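Local atomic coordinates of trimethylamine-N-oxide reductase (Haemophilus influenzae, PDB entry 7L5I), a protein that probably reduces S- and N-oxides such as trimethylamine N-oxide at a molybdenum centre carried by two molybdopterin guanine dinucleotide cofactors. Residues Arg82-Pro86 / Gln534-Lys538; Leu156-Tyr160 / Phe544-Ala548; Gly373-Pro378 / Val610-Arg616; Asp433-Gly439 / Tyr451-Val457; Glu632-Asp636 / Lys647-Ser651. All coordinates share one frame; numbering follows the deposited sequence.

From the N terminus, the chain first lays down 82-86, then 156-160 and 373-378, each of which waits for a distant partner. Contact 4 closes a short loop within the spans of contacts 1, 2 and 3, packing helix 431-436 on the lead-in to strand 456-460. The partners follow in the same order, 534-538, 544-548 and 610-616, so contacts 1, 2 and 3 all cross one another. Contacts 1 and 2 bring the region of helix 540-550 against early parts of the fold. Contact 3 sets the turn after helix 359-372 against the start of helix 613-617, and contact 5, in series, pairs the loops flanking helix 636-641.

Contact 1 (Arg82-Pro86 / Gln534-Lys538); sequences RVKCP and QFEAK
F535 packs against the aliphatic parts of K84 and R82. K84 CG sits over one face of the ring, 4.0 Å from its centroid and 15° off the normal, a CH-pi contact, and the chain runs on until K84 CE is 3.7 Å from F535 CE1. R82 meets the same ring at its edge, with CD 4.0 Å from F535 CE2. A bend at chi3 (67°) turns the R82 guanidinium to the two end residues of the turn: Q534 CB lies over one face, and R82 NH2 is 3.6 Å from A537 CB.

One hydrogen bond joins the backbones: E536 N donates to K84 O (2.9 Å, 152°), nearly in line with the carbonyl. The donor belongs to a type II' beta turn, Q534 to A537, closed by A537 N and Q534 O.

Charged ends find partners elsewhere: R82 pairs with E509, K84 with E80 and E536 with R111, while E536 OE2 rests 3.4 Å from P86 CD.

Segment 82-86 leads into strand 87-89, and the turn precedes helix 540-550. V83 points away from the turn onto strand 500-503, and P86 packs on P503 and on W114 and A117 of helix 114-131.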
# COMPACT_ATOMS: atom_id res chain seq x y z
N ARG A 82 19.45 1.28 -13.86
CA ARG A 82 19.71 0.05 -13.13
C ARG A 82 21.04 0.10 -12.40
O ARG A 82 22.01 0.73 -12.84
CB ARG A 82 19.71 -1.14 -14.07
CG ARG A 82 18.32 -1.62 -14.41
CD ARG A 82 18.29 -2.91 -15.02
NE ARG A 82 18.72 -3.98 -14.10
CZ ARG A 82 18.50 -5.25 -14.35
NH1 ARG A 82 17.84 -5.61 -15.44
NH2 ARG A 82 18.93 -6.19 -13.50
N VAL A 83 21.09 -0.57 -11.25
CA VAL A 83 22.38 -0.77 -10.60
C VAL A 83 23.15 -1.82 -11.39
O VAL A 83 22.69 -2.95 -11.57
CB VAL A 83 22.20 -1.19 -9.14
CG1 VAL A 83 23.56 -1.26 -8.43
CG2 VAL A 83 21.25 -0.25 -8.41
N LYS A 84 24.32 -1.44 -11.90
CA LYS A 84 25.02 -2.33 -12.82
C LYS A 84 26.01 -3.26 -12.13
O LYS A 84 26.24 -4.37 -12.61
CB LYS A 84 25.76 -1.50 -13.87
CG LYS A 84 24.83 -0.63 -14.70
CD LYS A 84 25.57 0.05 -15.82
CE LYS A 84 24.60 0.73 -16.79
NZ LYS A 84 24.65 2.21 -16.69
N CYS A 85 26.61 -2.81 -11.03
CA CYS A 85 27.65 -3.56 -10.34
C CYS A 85 27.58 -3.23 -8.86
O CYS A 85 27.01 -2.20 -8.48
CB CYS A 85 29.05 -3.21 -10.87
SG CYS A 85 29.21 -3.14 -12.67
N PRO A 86 28.16 -4.06 -7.99
CA PRO A 86 28.24 -3.70 -6.56
C PRO A 86 29.00 -2.40 -6.38
O PRO A 86 30.03 -2.17 -7.01
CB PRO A 86 28.99 -4.89 -5.94
CG PRO A 86 28.86 -6.02 -6.95
CD PRO A 86 28.81 -5.36 -8.29
N GLN A 534 21.25 -9.33 -16.27
CA GLN A 534 21.87 -8.21 -16.96
C GLN A 534 22.98 -7.62 -16.11
O GLN A 534 22.98 -7.71 -14.87
CB GLN A 534 20.83 -7.13 -17.27
CG GLN A 534 19.65 -7.59 -18.11
CD GLN A 534 20.09 -8.03 -19.48
OE1 GLN A 534 20.47 -7.20 -20.31
NE2 GLN A 534 20.08 -9.33 -19.71
N PHE A 535 23.93 -6.97 -16.79
CA PHE A 535 25.04 -6.32 -16.09
C PHE A 535 25.65 -7.32 -15.13
O PHE A 535 25.87 -8.47 -15.51
CB PHE A 535 24.52 -5.06 -15.40
CG PHE A 535 23.79 -4.13 -16.33
CD1 PHE A 535 24.46 -3.49 -17.35
CD2 PHE A 535 22.42 -3.90 -16.18
CE1 PHE A 535 23.80 -2.61 -18.21
CE2 PHE A 535 21.75 -3.04 -17.04
CZ PHE A 535 22.45 -2.39 -18.05
N GLU A 536 25.95 -6.91 -13.90
CA GLU A 536 26.45 -7.84 -12.88
C GLU A 536 25.39 -8.14 -11.82
O GLU A 536 25.73 -8.52 -10.70
CB GLU A 536 27.71 -7.29 -12.22
CG GLU A 536 28.88 -7.11 -13.16
CD GLU A 536 30.20 -6.90 -12.41
OE1 GLU A 536 31.27 -7.05 -13.04
OE2 GLU A 536 30.18 -6.60 -11.19
N ALA A 537 24.12 -7.99 -12.17
CA ALA A 537 23.04 -8.20 -11.21
C ALA A 537 22.95 -9.67 -10.81
O ALA A 537 23.24 -10.57 -11.60
CB ALA A 537 21.71 -7.73 -11.80
N LYS A 538 22.54 -9.90 -9.56
CA LYS A 538 22.26 -11.23 -9.07
C LYS A 538 20.86 -11.29 -8.49
O LYS A 538 20.36 -10.31 -7.95
CB LYS A 538 23.24 -11.66 -7.95
CG LYS A 538 24.64 -11.99 -8.38
CD LYS A 538 25.44 -12.40 -7.16
CE LYS A 538 26.88 -12.76 -7.52
NZ LYS A 538 26.93 -13.92 -8.45

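Contact 2 (Leu156-Tyr160 / Phe544-Ala548); sequences LLQRY and FVELA
F544 lays its ring against the backbone of L156 and L157, lying between two nearly parallel helical segments whose axes approach to 10.1 Å. Its CG is anti to the carbonyl carbon (chi1 -70°), which sends the ring over to L156 and L157. L157 CA stands over one ring face, 3.8 Å from the centroid, a CH-pi contact, and L156 O also lies over a face. L157 adds its side chain at the far end of the ring, with CB 3.6 Å from F544 CZ and CD1 beside CE1.

Y160 occupies the next turn of its helix. Its CG is anti to the backbone N (chi1 161°), which carries the ring across to the neighbouring helix. On the way, Y160 CB touches F544 CD1 at 3.7 Å. The two aromatic planes are only 27° apart, but the rings are slid past each other, with centroids 5.7 Å apart, and barely overlap. The outer part of the tyrosine presses on L547 instead: CE1 is 3.4 Å from L547 CB, and L547 CD1 lies over a face. A water in the ring plane binds Y160 OH at 2.6 Å and donates to L547 O.

The contact is buried. Y557 of helix 554-558 covers F544 and Y160; L547 packs on L118 and V121 of helix 114-131, and both L157 and L547 reach Y458 of strand 456-460.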
# COMPACT_ATOMS: atom_id res chain seq x y z
N LEU A 156 13.61 -13.36 1.57
CA LEU A 156 14.93 -13.96 1.47
C LEU A 156 15.94 -13.26 2.38
O LEU A 156 16.82 -13.92 2.96
CB LEU A 156 15.40 -13.92 0.01
CG LEU A 156 14.55 -14.77 -0.94
CD1 LEU A 156 14.92 -14.50 -2.38
CD2 LEU A 156 14.72 -16.26 -0.62
N LEU A 157 15.84 -11.94 2.50
CA LEU A 157 16.66 -11.21 3.47
C LEU A 157 16.37 -11.67 4.89
O LEU A 157 17.30 -11.92 5.67
CB LEU A 157 16.38 -9.71 3.35
CG LEU A 157 16.88 -8.83 4.49
CD1 LEU A 157 18.42 -8.85 4.63
CD2 LEU A 157 16.42 -7.40 4.27
N GLN A 158 15.09 -11.79 5.24
CA GLN A 158 14.77 -12.16 6.62
C GLN A 158 15.16 -13.60 6.90
O GLN A 158 15.55 -13.92 8.02
CB GLN A 158 13.29 -11.88 6.90
CG GLN A 158 13.03 -10.38 6.86
CD GLN A 158 11.64 -10.00 7.22
OE1 GLN A 158 10.74 -10.85 7.30
NE2 GLN A 158 11.42 -8.71 7.45
N ARG A 159 15.06 -14.46 5.89
CA ARG A 159 15.52 -15.84 6.00
C ARG A 159 17.01 -15.88 6.31
O ARG A 159 17.45 -16.63 7.19
CB ARG A 159 15.23 -16.59 4.72
CG ARG A 159 15.49 -18.10 4.81
CD ARG A 159 15.15 -18.76 3.48
NE ARG A 159 15.49 -20.18 3.51
CZ ARG A 159 14.67 -21.13 3.95
NH1 ARG A 159 13.45 -20.82 4.38
NH2 ARG A 159 15.08 -22.39 3.97
N TYR A 160 17.81 -15.08 5.61
CA TYR A 160 19.22 -14.99 5.91
C TYR A 160 19.47 -14.44 7.31
O TYR A 160 20.32 -14.95 8.05
CB TYR A 160 19.92 -14.11 4.86
CG TYR A 160 21.25 -13.60 5.34
CD1 TYR A 160 22.37 -14.40 5.35
CD2 TYR A 160 21.38 -12.32 5.84
CE1 TYR A 160 23.59 -13.94 5.82
CE2 TYR A 160 22.57 -11.85 6.31
CZ TYR A 160 23.68 -12.65 6.31
OH TYR A 160 24.87 -12.15 6.79
N PHE A 544 22.01 -13.85 -1.00
CA PHE A 544 21.92 -14.32 0.38
C PHE A 544 22.51 -15.71 0.53
O PHE A 544 23.00 -16.03 1.61
CB PHE A 544 20.46 -14.25 0.86
CG PHE A 544 20.01 -12.81 1.03
CD1 PHE A 544 20.69 -11.98 1.89
CD2 PHE A 544 18.97 -12.27 0.27
CE1 PHE A 544 20.33 -10.63 2.04
CE2 PHE A 544 18.64 -10.93 0.40
CZ PHE A 544 19.31 -10.12 1.28
N VAL A 545 22.54 -16.51 -0.54
CA VAL A 545 23.29 -17.76 -0.48
C VAL A 545 24.77 -17.48 -0.23
O VAL A 545 25.42 -18.15 0.58
CB VAL A 545 23.10 -18.57 -1.77
CG1 VAL A 545 24.13 -19.71 -1.83
CG2 VAL A 545 21.70 -19.11 -1.84
N GLU A 546 25.33 -16.49 -0.93
CA GLU A 546 26.73 -16.14 -0.72
C GLU A 546 26.98 -15.60 0.69
O GLU A 546 28.01 -15.91 1.31
CB GLU A 546 27.19 -15.11 -1.75
CG GLU A 546 27.33 -15.69 -3.15
CD GLU A 546 28.62 -16.48 -3.33
OE1 GLU A 546 28.71 -17.24 -4.31
OE2 GLU A 546 29.54 -16.32 -2.48
N LEU A 547 26.07 -14.78 1.23
CA LEU A 547 26.25 -14.33 2.59
C LEU A 547 26.08 -15.49 3.58
O LEU A 547 26.81 -15.58 4.57
CB LEU A 547 25.25 -13.20 2.91
CG LEU A 547 25.59 -11.94 2.11
CD1 LEU A 547 24.42 -10.95 2.22
CD2 LEU A 547 26.87 -11.30 2.63
N ALA A 548 25.12 -16.39 3.31
CA ALA A 548 24.91 -17.54 4.19
C ALA A 548 26.16 -18.42 4.24
O ALA A 548 26.56 -18.90 5.30
CB ALA A 548 23.71 -18.35 3.72
O HOH W 1 27.05 -13.43 6.23

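Contact 3 (Gly373-Pro378 / Val610-Arg616); sequences GQIGLP and VRYGEFR
R616, extended from CG to NE, reaches alongside the turn from Q374 to L377, where its NH1 is gripped by two carbonyls through nearly straight hydrogen bonds, to G373 O (2.8 Å, 159°) and to I375 O (2.9 Å, 163°). Both acceptors lie close to the guanidinium plane, which holds the group's rotation, but NH1 stands above the G373 carbonyl plane and is tilted from that of I375. L377 covers one guanidinium face; L377 CD2 to R616 NE is 3.1 Å, unusually short and so doubtful in its exact value. G376, lacking a side chain, passes close to the other segment: its CA makes a CA-H...O contact with R611 O at 3.5 Å, and its carbonyl O touches V610 CG1 at 3.4 Å.

Packing is looser toward P378, an exposed residue whose CG is 4.4 Å from V610 CG2. A water accepts from G376 N and lies 2.7 Å from R611 O. R611 forms salt bridges with E191 and E194, and Y612 OH bonds to E191.

Two type II beta turns thus meet, one after helix 359-372 and one leading into helix 613-617: an arginine from a helix's first turn binds carbonyls just beyond the C terminus of another helix.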
# COMPACT_ATOMS: atom_id res chain seq x y z
N GLY A 373 -28.32 -1.68 8.45
CA GLY A 373 -28.90 -2.97 8.76
C GLY A 373 -28.86 -4.01 7.67
O GLY A 373 -29.59 -5.00 7.75
N GLN A 374 -28.02 -3.83 6.65
CA GLN A 374 -28.00 -4.72 5.50
C GLN A 374 -26.79 -5.66 5.51
O GLN A 374 -26.59 -6.40 4.54
CB GLN A 374 -28.03 -3.88 4.21
CG GLN A 374 -29.21 -2.96 4.11
CD GLN A 374 -29.07 -1.99 2.95
OE1 GLN A 374 -28.38 -2.28 1.99
NE2 GLN A 374 -29.71 -0.84 3.05
N ILE A 375 -26.02 -5.65 6.59
CA ILE A 375 -24.87 -6.54 6.73
C ILE A 375 -25.35 -7.98 6.69
O ILE A 375 -26.30 -8.34 7.38
CB ILE A 375 -24.14 -6.24 8.04
CG1 ILE A 375 -23.47 -4.86 7.98
CG2 ILE A 375 -23.12 -7.32 8.33
CD1 ILE A 375 -22.98 -4.35 9.34
N GLY A 376 -24.67 -8.82 5.89
CA GLY A 376 -25.06 -10.20 5.76
C GLY A 376 -26.15 -10.50 4.76
O GLY A 376 -26.56 -11.66 4.64
N LEU A 377 -26.66 -9.48 4.05
CA LEU A 377 -27.63 -9.67 2.99
C LEU A 377 -26.96 -9.62 1.62
O LEU A 377 -25.95 -8.94 1.45
CB LEU A 377 -28.70 -8.59 3.04
CG LEU A 377 -29.54 -8.50 4.31
CD1 LEU A 377 -30.51 -7.32 4.16
CD2 LEU A 377 -30.27 -9.80 4.53
N PRO A 378 -27.50 -10.33 0.63
CA PRO A 378 -26.96 -10.21 -0.74
C PRO A 378 -26.87 -8.75 -1.16
O PRO A 378 -27.79 -7.98 -0.97
CB PRO A 378 -27.98 -10.98 -1.59
CG PRO A 378 -28.56 -11.98 -0.66
CD PRO A 378 -28.65 -11.25 0.68
N VAL A 610 -21.92 -14.68 0.72
CA VAL A 610 -22.20 -13.39 1.34
C VAL A 610 -21.42 -13.30 2.65
O VAL A 610 -21.58 -14.13 3.55
CB VAL A 610 -23.71 -13.20 1.57
CG1 VAL A 610 -24.01 -11.91 2.33
CG2 VAL A 610 -24.46 -13.23 0.24
N ARG A 611 -20.57 -12.28 2.75
CA ARG A 611 -19.81 -12.07 3.97
C ARG A 611 -20.76 -11.73 5.12
O ARG A 611 -21.71 -10.98 4.97
CB ARG A 611 -18.78 -10.97 3.72
CG ARG A 611 -17.70 -10.87 4.78
CD ARG A 611 -16.52 -9.97 4.38
NE ARG A 611 -15.65 -9.86 5.56
CZ ARG A 611 -14.77 -10.77 5.93
NH1 ARG A 611 -14.55 -11.86 5.18
NH2 ARG A 611 -14.09 -10.62 7.06
N TYR A 612 -20.51 -12.33 6.28
CA TYR A 612 -21.34 -12.15 7.48
C TYR A 612 -22.73 -12.75 7.31
O TYR A 612 -23.61 -12.51 8.13
CB TYR A 612 -21.41 -10.68 7.93
CG TYR A 612 -20.07 -10.23 8.48
CD1 TYR A 612 -19.54 -10.83 9.61
CD2 TYR A 612 -19.29 -9.29 7.83
CE1 TYR A 612 -18.31 -10.51 10.09
CE2 TYR A 612 -18.02 -8.96 8.32
CZ TYR A 612 -17.55 -9.58 9.46
OH TYR A 612 -16.31 -9.31 10.01
N GLY A 613 -22.92 -13.58 6.29
CA GLY A 613 -24.20 -14.24 6.12
C GLY A 613 -24.53 -15.19 7.26
O GLY A 613 -25.68 -15.28 7.70
N GLU A 614 -23.52 -15.91 7.75
CA GLU A 614 -23.78 -16.84 8.85
C GLU A 614 -24.03 -16.10 10.15
O GLU A 614 -24.91 -16.48 10.94
CB GLU A 614 -22.63 -17.81 9.00
CG GLU A 614 -22.52 -18.78 7.81
CD GLU A 614 -23.87 -19.35 7.36
OE1 GLU A 614 -24.24 -19.15 6.18
OE2 GLU A 614 -24.58 -19.98 8.19
N PHE A 615 -23.26 -15.05 10.42
CA PHE A 615 -23.55 -14.17 11.55
C PHE A 615 -24.96 -13.63 11.47
O PHE A 615 -25.71 -13.63 12.46
CB PHE A 615 -22.53 -13.02 11.54
CG PHE A 615 -22.75 -11.98 12.60
CD1 PHE A 615 -22.70 -12.33 13.94
CD2 PHE A 615 -22.92 -10.63 12.27
CE1 PHE A 615 -22.87 -11.37 14.94
CE2 PHE A 615 -23.08 -9.68 13.28
CZ PHE A 615 -23.03 -10.06 14.62
N ARG A 616 -25.38 -13.16 10.29
CA ARG A 616 -26.73 -12.62 10.19
C ARG A 616 -27.78 -13.71 10.44
O ARG A 616 -28.79 -13.47 11.11
CB ARG A 616 -26.98 -11.99 8.81
CG ARG A 616 -28.31 -11.24 8.81
CD ARG A 616 -28.64 -10.54 7.51
NE ARG A 616 -29.93 -9.87 7.65
CZ ARG A 616 -30.09 -8.56 7.87
NH1 ARG A 616 -29.04 -7.76 7.94
NH2 ARG A 616 -31.31 -8.06 7.99
O HOH W 2 -22.33 -8.50 4.17

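Contact 4 (Asp433-Gly439 / Tyr451-Val457); sequences DVLLHPG and YPDIKAV
V434 CG2 lies squarely over the ring of Y451, 3.6 Å from the centroid and 9° off the normal, a CH-pi contact at the apolar heart of the interface. The other methyl of V434, CG1, is turned to P452 CD at 3.9 Å and, a little further off, to I454 CG1. One helical position on, L435 CD2 wedges between I454 and V457, 3.7 Å from I454 CG2.

Around this core the backbones are joined through water. One water accepts from I454 N and lies within hydrogen-bonding distance of V434 O and P452 O; a second sits between L435 O and I454 O. Toward the exposed P438, its CB lies against P452 O and its CG against D453 OD1.

The polar edge gathers round D433. Y451 OH donates to D433 OD2 (2.7 Å) from above the carboxylate, whose plane stands 81° from the phenol ring. H437 ND1 donates to OD1 of the same carboxylate at 2.7 Å, on its anti side and 26° out of its plane. Salt bridges to R430 and K440 probably stabilise the negative charge. G439 N makes a hydrogen bond to Y451 O (3.0 Å).

This closure is consistent with the base of a beta hairpin formed by strands 441-444 and 447-450, with a short preceding helix packed against the lead-in to strand 456-460 of the six-stranded mixed sheet.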
# COMPACT_ATOMS: atom_id res chain seq x y z
N ASP A 433 11.79 7.61 13.87
CA ASP A 433 11.81 7.83 15.32
C ASP A 433 12.70 6.81 16.01
O ASP A 433 13.45 7.17 16.93
CB ASP A 433 10.36 7.74 15.81
CG ASP A 433 10.08 8.52 17.07
OD1 ASP A 433 10.85 9.45 17.44
OD2 ASP A 433 9.02 8.21 17.67
N VAL A 434 12.63 5.54 15.60
CA VAL A 434 13.43 4.49 16.22
C VAL A 434 14.91 4.70 15.93
O VAL A 434 15.77 4.60 16.82
CB VAL A 434 12.98 3.10 15.71
CG1 VAL A 434 13.98 2.02 16.07
CG2 VAL A 434 11.61 2.73 16.25
N LEU A 435 15.24 4.94 14.66
CA LEU A 435 16.65 5.07 14.32
C LEU A 435 17.28 6.25 15.05
O LEU A 435 18.46 6.19 15.43
CB LEU A 435 16.82 5.25 12.81
CG LEU A 435 16.45 4.04 11.95
CD1 LEU A 435 16.71 4.40 10.47
CD2 LEU A 435 17.23 2.78 12.34
N LEU A 436 16.51 7.32 15.27
CA LEU A 436 17.03 8.51 15.91
C LEU A 436 17.05 8.41 17.43
O LEU A 436 17.91 9.03 18.07
CB LEU A 436 16.18 9.73 15.54
CG LEU A 436 16.28 10.24 14.11
CD1 LEU A 436 15.13 11.11 13.73
CD2 LEU A 436 17.61 10.99 13.94
N HIS A 437 16.11 7.67 18.03
CA HIS A 437 15.81 7.78 19.47
C HIS A 437 15.73 6.44 20.17
O HIS A 437 14.68 6.03 20.67
CB HIS A 437 14.50 8.55 19.65
CG HIS A 437 14.45 9.83 18.89
ND1 HIS A 437 13.40 10.18 18.07
CD2 HIS A 437 15.34 10.85 18.79
CE1 HIS A 437 13.63 11.36 17.52
NE2 HIS A 437 14.81 11.79 17.95
N PRO A 438 16.84 5.73 20.27
CA PRO A 438 16.81 4.46 20.99
C PRO A 438 16.38 4.65 22.44
O PRO A 438 16.74 5.63 23.09
CB PRO A 438 18.26 3.95 20.91
CG PRO A 438 19.06 5.06 20.43
CD PRO A 438 18.16 6.00 19.67
N GLY A 439 15.60 3.70 22.94
CA GLY A 439 15.11 3.72 24.31
C GLY A 439 13.81 4.47 24.52
O GLY A 439 13.19 4.33 25.59
N TYR A 451 11.77 1.42 22.09
CA TYR A 451 12.53 1.37 20.85
C TYR A 451 13.88 0.69 21.04
O TYR A 451 14.61 0.98 22.00
CB TYR A 451 12.77 2.78 20.32
CG TYR A 451 11.56 3.52 19.80
CD1 TYR A 451 10.32 2.91 19.69
CD2 TYR A 451 11.69 4.83 19.37
CE1 TYR A 451 9.23 3.62 19.17
CE2 TYR A 451 10.63 5.52 18.86
CZ TYR A 451 9.39 4.92 18.77
OH TYR A 451 8.35 5.66 18.24
N PRO A 452 14.29 -0.16 20.11
CA PRO A 452 15.62 -0.77 20.18
C PRO A 452 16.70 0.20 19.70
O PRO A 452 16.42 1.29 19.21
CB PRO A 452 15.48 -1.98 19.24
CG PRO A 452 14.51 -1.51 18.21
CD PRO A 452 13.54 -0.57 18.90
N ASP A 453 17.96 -0.24 19.82
CA ASP A 453 19.13 0.57 19.48
C ASP A 453 19.79 -0.01 18.23
O ASP A 453 20.55 -0.97 18.31
CB ASP A 453 20.10 0.60 20.67
CG ASP A 453 21.27 1.54 20.47
OD1 ASP A 453 21.31 2.27 19.45
OD2 ASP A 453 22.16 1.54 21.34
N ILE A 454 19.51 0.59 17.06
CA ILE A 454 19.79 -0.03 15.77
C ILE A 454 21.13 0.49 15.26
O ILE A 454 21.32 1.70 15.14
CB ILE A 454 18.68 0.26 14.73
CG1 ILE A 454 17.33 -0.30 15.18
CG2 ILE A 454 19.09 -0.27 13.35
CD1 ILE A 454 17.31 -1.79 15.45
N LYS A 455 22.03 -0.44 14.92
CA LYS A 455 23.35 -0.14 14.38
C LYS A 455 23.50 -0.49 12.91
O LYS A 455 24.44 -0.00 12.26
CB LYS A 455 24.43 -0.91 15.14
CG LYS A 455 24.37 -0.71 16.65
CD LYS A 455 24.59 0.72 17.01
CE LYS A 455 24.45 0.92 18.51
NZ LYS A 455 24.59 2.36 18.84
N ALA A 456 22.66 -1.37 12.38
CA ALA A 456 22.74 -1.77 10.99
C ALA A 456 21.34 -1.83 10.41
O ALA A 456 20.41 -2.29 11.08
CB ALA A 456 23.42 -3.13 10.87
N VAL A 457 21.20 -1.37 9.18
CA VAL A 457 19.93 -1.40 8.45
C VAL A 457 20.19 -2.12 7.13
O VAL A 457 21.15 -1.79 6.43
CB VAL A 457 19.37 0.00 8.20
CG1 VAL A 457 18.18 -0.06 7.24
CG2 VAL A 457 18.98 0.66 9.54
O HOH W 3 17.71 2.93 17.30
O HOH W 4 20.11 4.00 14.24

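Contact 5 (Glu632-Asp636 / Lys647-Ser651); sequences EIFSD and KGHPS
F634 lays one face of its ring over the carbonyl of G648, with G648 O 3.7 Å from F634 CD2 and offset toward the rim. G648 has no side chain, so its backbone comes right up to the ring. The edge of F634 meets the edge of H649: F634 CD2 and H649 CD2 are 4.1 Å apart, each near the plane of the other's ring.

The same G648 O carries the one hydrogen bond between the segments, from S635 N (2.8 Å, 167°), in the carbonyl plane. F634 CA adds a CA-H...O contact to this oxygen at 3.3 Å. I633 O faces carbon donors across the contact: H649 CA at 3.4 Å, a CA-H...O contact, with P650 CD at 3.3 Å.

H649 takes chi1 near 58°, placing CG between the backbone N and the carbonyl carbon. From there ND1 donates to P650 O at 2.7 Å, coming from well above the carbonyl plane (50°), which ties the imidazole to its own segment. K647 NZ likewise binds S651 OG, drawing the ends of 647-651 together.

S635 is the N-cap of helix 636-641, its OG accepting from V638 N; the helix begins at the end of 632-636 and leads toward 647-651. I633 packs on Y300 and F303 of helix 300-307, the H649 ring meets Y306 of that helix, and P650 packs on W363, M364 and T367 of helix 359-372.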
# COMPACT_ATOMS: atom_id res chain seq x y z
N GLU A 632 -18.87 -4.28 17.71
CA GLU A 632 -18.60 -3.41 18.87
C GLU A 632 -18.59 -1.96 18.41
O GLU A 632 -17.56 -1.40 18.05
CB GLU A 632 -17.30 -3.81 19.55
CG GLU A 632 -17.27 -5.24 20.02
CD GLU A 632 -17.21 -5.39 21.53
OE1 GLU A 632 -16.34 -4.75 22.17
OE2 GLU A 632 -18.04 -6.16 22.09
N ILE A 633 -19.77 -1.36 18.42
CA ILE A 633 -19.86 0.09 18.18
C ILE A 633 -19.24 0.85 19.34
O ILE A 633 -18.53 1.83 19.13
CB ILE A 633 -21.32 0.48 17.95
CG1 ILE A 633 -21.82 -0.14 16.65
CG2 ILE A 633 -21.46 2.00 17.93
CD1 ILE A 633 -23.28 0.15 16.34
N PHE A 634 -19.50 0.42 20.56
CA PHE A 634 -18.74 0.82 21.74
C PHE A 634 -17.88 -0.37 22.14
O PHE A 634 -18.39 -1.49 22.31
CB PHE A 634 -19.66 1.22 22.89
CG PHE A 634 -18.92 1.80 24.07
CD1 PHE A 634 -18.38 0.98 25.03
CD2 PHE A 634 -18.77 3.17 24.19
CE1 PHE A 634 -17.71 1.52 26.10
CE2 PHE A 634 -18.10 3.71 25.27
CZ PHE A 634 -17.56 2.88 26.22
N SER A 635 -16.58 -0.13 22.27
CA SER A 635 -15.62 -1.14 22.69
C SER A 635 -15.14 -0.78 24.09
O SER A 635 -14.42 0.21 24.27
CB SER A 635 -14.43 -1.22 21.75
OG SER A 635 -13.38 -1.98 22.35
N ASP A 636 -15.56 -1.56 25.08
CA ASP A 636 -15.08 -1.33 26.44
C ASP A 636 -13.57 -1.54 26.53
O ASP A 636 -12.88 -0.85 27.29
CB ASP A 636 -15.83 -2.26 27.40
CG ASP A 636 -15.74 -1.81 28.86
OD1 ASP A 636 -16.21 -0.70 29.18
OD2 ASP A 636 -15.23 -2.60 29.69
N LYS A 647 -11.31 7.10 21.41
CA LYS A 647 -12.28 6.87 22.48
C LYS A 647 -12.94 5.50 22.32
O LYS A 647 -12.58 4.71 21.45
CB LYS A 647 -13.33 7.99 22.48
CG LYS A 647 -12.72 9.39 22.47
CD LYS A 647 -13.79 10.46 22.28
CE LYS A 647 -13.19 11.78 21.81
NZ LYS A 647 -14.08 12.50 20.87
N GLY A 648 -13.93 5.21 23.16
CA GLY A 648 -14.57 3.92 23.16
C GLY A 648 -15.57 3.70 22.05
O GLY A 648 -15.98 2.56 21.83
N HIS A 649 -15.99 4.75 21.36
CA HIS A 649 -16.85 4.64 20.20
C HIS A 649 -16.30 5.58 19.14
O HIS A 649 -15.49 6.47 19.46
CB HIS A 649 -18.31 5.00 20.51
CG HIS A 649 -18.49 6.38 21.05
ND1 HIS A 649 -18.41 7.51 20.27
CD2 HIS A 649 -18.77 6.82 22.31
CE1 HIS A 649 -18.62 8.59 21.01
NE2 HIS A 649 -18.85 8.19 22.25
N PRO A 650 -16.69 5.41 17.88
CA PRO A 650 -16.18 6.33 16.85
C PRO A 650 -16.55 7.76 17.19
O PRO A 650 -17.64 8.02 17.69
CB PRO A 650 -16.89 5.87 15.57
CG PRO A 650 -17.51 4.61 15.87
CD PRO A 650 -17.65 4.44 17.35
N SER A 651 -15.63 8.69 16.91
CA SER A 651 -15.87 10.10 17.21
C SER A 651 -15.04 10.98 16.29
O SER A 651 -14.05 10.54 15.69
CB SER A 651 -15.58 10.41 18.68
OG SER A 651 -14.18 10.51 18.96